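Local atomic coordinates of prolyl oligopeptidase (Novosphingobium capsulatum, PDB entry 1YR2), a protein that probably acts as a serine endopeptidase that hydrolyses oligopeptides on the carboxyl side of proline and, to a lesser extent, alanine residues. Residues Ser379-Asp383 with Ala384-Val388; Thr503-Ser507 with Ala508-Thr512. One frame throughout, in Å; residues are numbered along the deposited sequence.

Contact 1: residues Ser379-Asp383 with Ala384-Val388; sequences SYIHD and AKSQV
Trans torsions on both sides of the hairpin bring H382 and Q387 together: each CG stands opposite its own backbone N (chi1 -172° and 180°), and the two side chains run side by side, pointing the same way. Their CB atoms, H382 CB and Q387 CB, are 3.7 Å apart. Further out, the Q387 amide lies 19° from parallel with the imidazole and sets OE1 over one face of the ring, toward its rim; D383 OD2 lies over the opposite face, and ND1 is bonded to D364.

K385 takes a tighter route. Its CG sits between the backbone N and the carbonyl carbon, and a bend at chi4 folds the chain back over the turn, where NZ meets H382 O at 2.9 Å, approaching tilted from the carbonyl plane. NZ also bonds to Q463 and, through a water, to D383 OD2. With alanine at this position, H382 O would probably lose this ammonium donor, and Q463 OE1 and the water would lose the partner they share.

The frame is a tight beta hairpin, with D383 and A384, both at positive phi, in its turn between the two inner strands of a four-stranded propeller blade. Y380 and Q387 form a hydrogen-bonded antiparallel pair, Y380 N to Q387 O at 2.9 Å and Q387 N to Y380 O at 3.0 Å. Nearer the turn, H382 N also bonds to K385 O.

On the face of the hairpin opposite Y380 and Q387, S379 OG touches V388 CG2 at 3.6 Å. A water donates to Y380 O and accepts from S386 OG, which is also bonded to A409 N.

Contact 2: residues Thr503-Ser507 with Ala508-Thr512; sequences TPWFS and AGFMT
S507 OG lies over one face of the F510 ring, and W505 CZ2 comes up at that ring's edge, 3.8 Å from F510 CE2; farther into the domain, F510 stacks on F520 and its ring meets that of Y493 with the planes about 60° apart. The F506 ring is met at its edge by M511: CG is 3.8 Å from F506 CE1, and SD follows near the ring plane, 5.4 Å from the centroid, an edge-on Met-aromatic contact.

With OG trans to its backbone N (chi1 168°), the S507 hydroxyl turns to the start of the helix and accepts from F510 N at 3.1 Å, the N-H...O angle a nearly straight 169°. Its carbonyl takes M511 N at 3.0 Å. Two waters accept from the first amides, one from A508 N; the second, which accepts from G509 N, is also hydrogen-bonded to S507 OG.

T512, one turn on, grips A508 O through both N and OG1, from opposite faces of its carbonyl plane, the hydroxyl at 2.9 Å. S507 is thus the N-cap of helix 508-514, its hydroxyl capping F510 N, within the alpha/beta-hydrolase domain, where the loop after strand 490-493 turns into that helix.

How the contacts relate
Coming from the N terminus, the chain reaches contact 1 first, where strand 375-382 reverses into strand 385-392 and closes a tight hairpin in the beta-propeller. It then completes the last blade, 408-446, before returning to the catalytic domain through strands 459-467, 473-481 and 490-493. Contact 2 follows, where the loop after 490-493 turns into helix 508-514. The two are in series, neither nested nor crossed, with centres about 18 Å apart. They nevertheless touch: A384 O packs against P504 CD at 3.4 Å, so the hairpin turn meets the loop ahead of helix 508-514 at the interface between propeller and hydrolase domains. Q463 and Y531 join the turn to the hydrolase side as well.

Contact 1: residues Ser379-Asp383 with Ala384-Val388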
loop_
_atom_site.group_PDB
_atom_site.type_symbol
_atom_site.label_atom_id
_atom_site.label_comp_id
_atom_site.label_asym_id
_atom_site.label_seq_id
_atom_site.Cartn_x
_atom_site.Cartn_y
_atom_site.Cartn_z
ATOM N N SER A 379 -15.788 -4.674 -2.138
ATOM C CA SER A 379 -14.433 -4.947 -2.543
ATOM C C SER A 379 -13.760 -6.000 -1.646
ATOM O O SER A 379 -13.489 -5.762 -0.462
ATOM C CB SER A 379 -13.617 -3.643 -2.542
ATOM O OG SER A 379 -14.143 -2.807 -3.532
ATOM N N TYR A 380 -13.498 -7.149 -2.245
ATOM C CA TYR A 380 -12.937 -8.277 -1.587
ATOM C C TYR A 380 -11.499 -8.482 -2.009
ATOM O O TYR A 380 -11.082 -8.082 -3.136
ATOM C CB TYR A 380 -13.716 -9.565 -1.939
ATOM C CG TYR A 380 -15.072 -9.686 -1.301
ATOM C CD1 TYR A 380 -15.223 -10.173 -0.016
ATOM C CD2 TYR A 380 -16.206 -9.322 -2.015
ATOM C CE1 TYR A 380 -16.497 -10.306 0.549
ATOM C CE2 TYR A 380 -17.420 -9.407 -1.478
ATOM C CZ TYR A 380 -17.600 -9.938 -0.209
ATOM O OH TYR A 380 -18.907 -10.032 0.286
ATOM N N ILE A 381 -10.752 -9.182 -1.157
ATOM C CA ILE A 381 -9.451 -9.708 -1.554
ATOM C C ILE A 381 -9.682 -11.187 -1.889
ATOM O O ILE A 381 -9.906 -12.011 -0.983
ATOM C CB ILE A 381 -8.380 -9.549 -0.481
ATOM C CG1 ILE A 381 -8.181 -8.073 -0.087
ATOM C CG2 ILE A 381 -7.048 -10.095 -1.008
ATOM C CD1 ILE A 381 -7.895 -7.161 -1.206
ATOM N N HIS A 382 -9.630 -11.463 -3.184
ATOM C CA HIS A 382 -9.829 -12.764 -3.790
ATOM C C HIS A 382 -8.525 -13.256 -4.454
ATOM O O HIS A 382 -8.101 -12.743 -5.467
ATOM C CB HIS A 382 -10.924 -12.616 -4.853
ATOM C CG HIS A 382 -11.372 -13.917 -5.447
ATOM N ND1 HIS A 382 -12.114 -14.829 -4.732
ATOM C CD2 HIS A 382 -11.193 -14.457 -6.683
ATOM C CE1 HIS A 382 -12.367 -15.886 -5.494
ATOM N NE2 HIS A 382 -11.802 -15.693 -6.676
ATOM N N ASP A 383 -7.917 -14.270 -3.868
ATOM C CA ASP A 383 -6.594 -14.763 -4.299
ATOM C C ASP A 383 -5.587 -13.623 -4.550
ATOM O O ASP A 383 -4.996 -13.498 -5.625
ATOM C CB ASP A 383 -6.711 -15.677 -5.502
ATOM C CG ASP A 383 -7.484 -16.965 -5.201
ATOM O OD1 ASP A 383 -7.179 -17.701 -4.239
ATOM O OD2 ASP A 383 -8.409 -17.329 -5.936
ATOM N N ALA A 384 -5.401 -12.811 -3.526
ATOM C CA ALA A 384 -4.366 -11.770 -3.474
ATOM C C ALA A 384 -4.523 -10.600 -4.431
ATOM O O ALA A 384 -3.571 -9.938 -4.698
ATOM C CB ALA A 384 -2.981 -12.422 -3.624
ATOM N N LYS A 385 -5.741 -10.335 -4.890
ATOM C CA LYS A 385 -6.047 -9.229 -5.786
ATOM C C LYS A 385 -7.518 -8.867 -5.512
ATOM O O LYS A 385 -8.219 -9.563 -4.791
ATOM C CB LYS A 385 -5.827 -9.654 -7.251
ATOM C CG LYS A 385 -6.876 -10.775 -7.636
ATOM C CD LYS A 385 -6.740 -11.358 -8.967
ATOM C CE LYS A 385 -7.770 -12.528 -9.090
ATOM N NZ LYS A 385 -7.305 -13.574 -8.128
ATOM N N SER A 386 -7.989 -7.784 -6.087
ATOM C CA SER A 386 -9.334 -7.318 -5.834
ATOM C C SER A 386 -10.365 -8.060 -6.697
ATOM O O SER A 386 -10.135 -8.338 -7.852
ATOM C CB SER A 386 -9.450 -5.803 -6.026
ATOM O OG SER A 386 -8.795 -5.079 -4.988
ATOM N N GLN A 387 -11.507 -8.392 -6.095
ATOM C CA GLN A 387 -12.720 -8.734 -6.794
ATOM C C GLN A 387 -13.821 -7.852 -6.208
ATOM O O GLN A 387 -14.047 -7.889 -4.990
ATOM C CB GLN A 387 -13.098 -10.194 -6.554
ATOM C CG GLN A 387 -14.363 -10.586 -7.272
ATOM C CD GLN A 387 -14.610 -12.029 -7.195
ATOM O OE1 GLN A 387 -14.885 -12.551 -6.117
ATOM N NE2 GLN A 387 -14.551 -12.704 -8.350
ATOM N N VAL A 388 -14.509 -7.074 -7.050
ATOM C CA VAL A 388 -15.573 -6.190 -6.596
ATOM C C VAL A 388 -16.890 -6.815 -7.006
ATOM O O VAL A 388 -17.173 -6.961 -8.189
ATOM C CB VAL A 388 -15.436 -4.769 -7.177
ATOM C CG1 VAL A 388 -16.569 -3.858 -6.610
ATOM C CG2 VAL A 388 -14.058 -4.146 -6.851
HETATM O O HOH W 1 -10.458 -5.304 -3.024
HETATM O O HOH W 2 -8.628 -15.907 -8.471
#

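Contact 2: residues Thr503-Ser507 with Ala508-Thr512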
loop_
_atom_site.group_PDB
_atom_site.type_symbol
_atom_site.label_atom_id
_atom_site.label_comp_id
_atom_site.label_asym_id
_atom_site.label_seq_id
_atom_site.Cartn_x
_atom_site.Cartn_y
_atom_site.Cartn_z
ATOM N N THR A 503 -0.709 -7.370 -2.428
ATOM C CA THR A 503 -1.696 -7.187 -3.475
ATOM C C THR A 503 -1.156 -6.206 -4.503
ATOM O O THR A 503 -0.223 -5.514 -4.201
ATOM C CB THR A 503 -3.009 -6.631 -2.905
ATOM O OG1 THR A 503 -2.752 -5.495 -2.080
ATOM C CG2 THR A 503 -3.609 -7.607 -1.944
ATOM N N PRO A 504 -1.689 -6.187 -5.723
ATOM C CA PRO A 504 -1.091 -5.338 -6.757
ATOM C C PRO A 504 -1.037 -3.840 -6.393
ATOM O O PRO A 504 -1.946 -3.302 -5.802
ATOM C CB PRO A 504 -2.003 -5.561 -7.978
ATOM C CG PRO A 504 -2.574 -6.944 -7.768
ATOM C CD PRO A 504 -2.825 -6.979 -6.265
ATOM N N TRP A 505 0.031 -3.190 -6.818
ATOM C CA TRP A 505 0.186 -1.753 -6.707
ATOM C C TRP A 505 1.114 -1.288 -7.828
ATOM O O TRP A 505 1.798 -2.107 -8.436
ATOM C CB TRP A 505 0.733 -1.366 -5.335
ATOM C CG TRP A 505 2.213 -1.481 -5.136
ATOM C CD1 TRP A 505 3.113 -0.460 -5.157
ATOM C CD2 TRP A 505 2.961 -2.668 -4.877
ATOM N NE1 TRP A 505 4.390 -0.945 -4.952
ATOM C CE2 TRP A 505 4.313 -2.305 -4.780
ATOM C CE3 TRP A 505 2.624 -4.020 -4.752
ATOM C CZ2 TRP A 505 5.319 -3.223 -4.524
ATOM C CZ3 TRP A 505 3.634 -4.947 -4.479
ATOM C CH2 TRP A 505 4.970 -4.535 -4.375
ATOM N N PHE A 506 1.168 0.005 -8.038
ATOM C CA PHE A 506 2.032 0.555 -9.072
ATOM C C PHE A 506 3.341 0.998 -8.468
ATOM O O PHE A 506 3.362 1.879 -7.610
ATOM C CB PHE A 506 1.361 1.725 -9.859
ATOM C CG PHE A 506 2.277 2.289 -10.896
ATOM C CD1 PHE A 506 2.492 1.609 -12.041
ATOM C CD2 PHE A 506 3.000 3.446 -10.654
ATOM C CE1 PHE A 506 3.419 2.056 -13.015
ATOM C CE2 PHE A 506 3.915 3.925 -11.603
ATOM C CZ PHE A 506 4.121 3.217 -12.786
ATOM N N SER A 507 4.437 0.398 -8.930
ATOM C CA SER A 507 5.785 0.741 -8.555
ATOM C C SER A 507 6.498 1.278 -9.790
ATOM O O SER A 507 6.636 0.546 -10.775
ATOM C CB SER A 507 6.536 -0.541 -8.115
ATOM O OG SER A 507 7.920 -0.312 -8.009
ATOM N N ALA A 508 6.968 2.502 -9.713
ATOM C CA ALA A 508 7.747 3.088 -10.792
ATOM C C ALA A 508 9.051 2.297 -11.039
ATOM O O ALA A 508 9.482 2.130 -12.178
ATOM C CB ALA A 508 8.042 4.544 -10.499
ATOM N N GLY A 509 9.699 1.825 -9.977
ATOM C CA GLY A 509 10.859 0.966 -10.126
ATOM C C GLY A 509 10.583 -0.326 -10.873
ATOM O O GLY A 509 11.262 -0.632 -11.846
ATOM N N PHE A 510 9.529 -1.022 -10.515
ATOM C CA PHE A 510 9.211 -2.285 -11.215
ATOM C C PHE A 510 8.814 -2.005 -12.656
ATOM O O PHE A 510 9.197 -2.759 -13.564
ATOM C CB PHE A 510 8.171 -3.118 -10.515
ATOM C CG PHE A 510 8.632 -3.640 -9.157
ATOM C CD1 PHE A 510 9.992 -3.908 -8.907
ATOM C CD2 PHE A 510 7.730 -3.827 -8.155
ATOM C CE1 PHE A 510 10.421 -4.327 -7.623
ATOM C CE2 PHE A 510 8.145 -4.288 -6.887
ATOM C CZ PHE A 510 9.477 -4.516 -6.624
ATOM N N MET A 511 8.128 -0.904 -12.877
ATOM C CA MET A 511 7.703 -0.531 -14.235
ATOM C C MET A 511 8.881 -0.240 -15.156
ATOM O O MET A 511 8.815 -0.480 -16.370
ATOM C CB MET A 511 6.781 0.664 -14.175
ATOM C CG MET A 511 6.072 1.000 -15.481
ATOM S SD MET A 511 4.878 -0.325 -15.922
ATOM C CE MET A 511 5.148 -0.245 -17.556
ATOM N N THR A 512 9.942 0.309 -14.586
ATOM C CA THR A 512 11.165 0.589 -15.329
ATOM C C THR A 512 11.707 -0.727 -15.913
ATOM O O THR A 512 12.130 -0.776 -17.080
ATOM C CB THR A 512 12.225 1.255 -14.385
ATOM O OG1 THR A 512 11.737 2.510 -13.905
ATOM C CG2 THR A 512 13.571 1.565 -15.127
HETATM O O HOH W 3 5.759 4.250 -7.751
HETATM O O HOH W 4 9.283 2.496 -7.222
#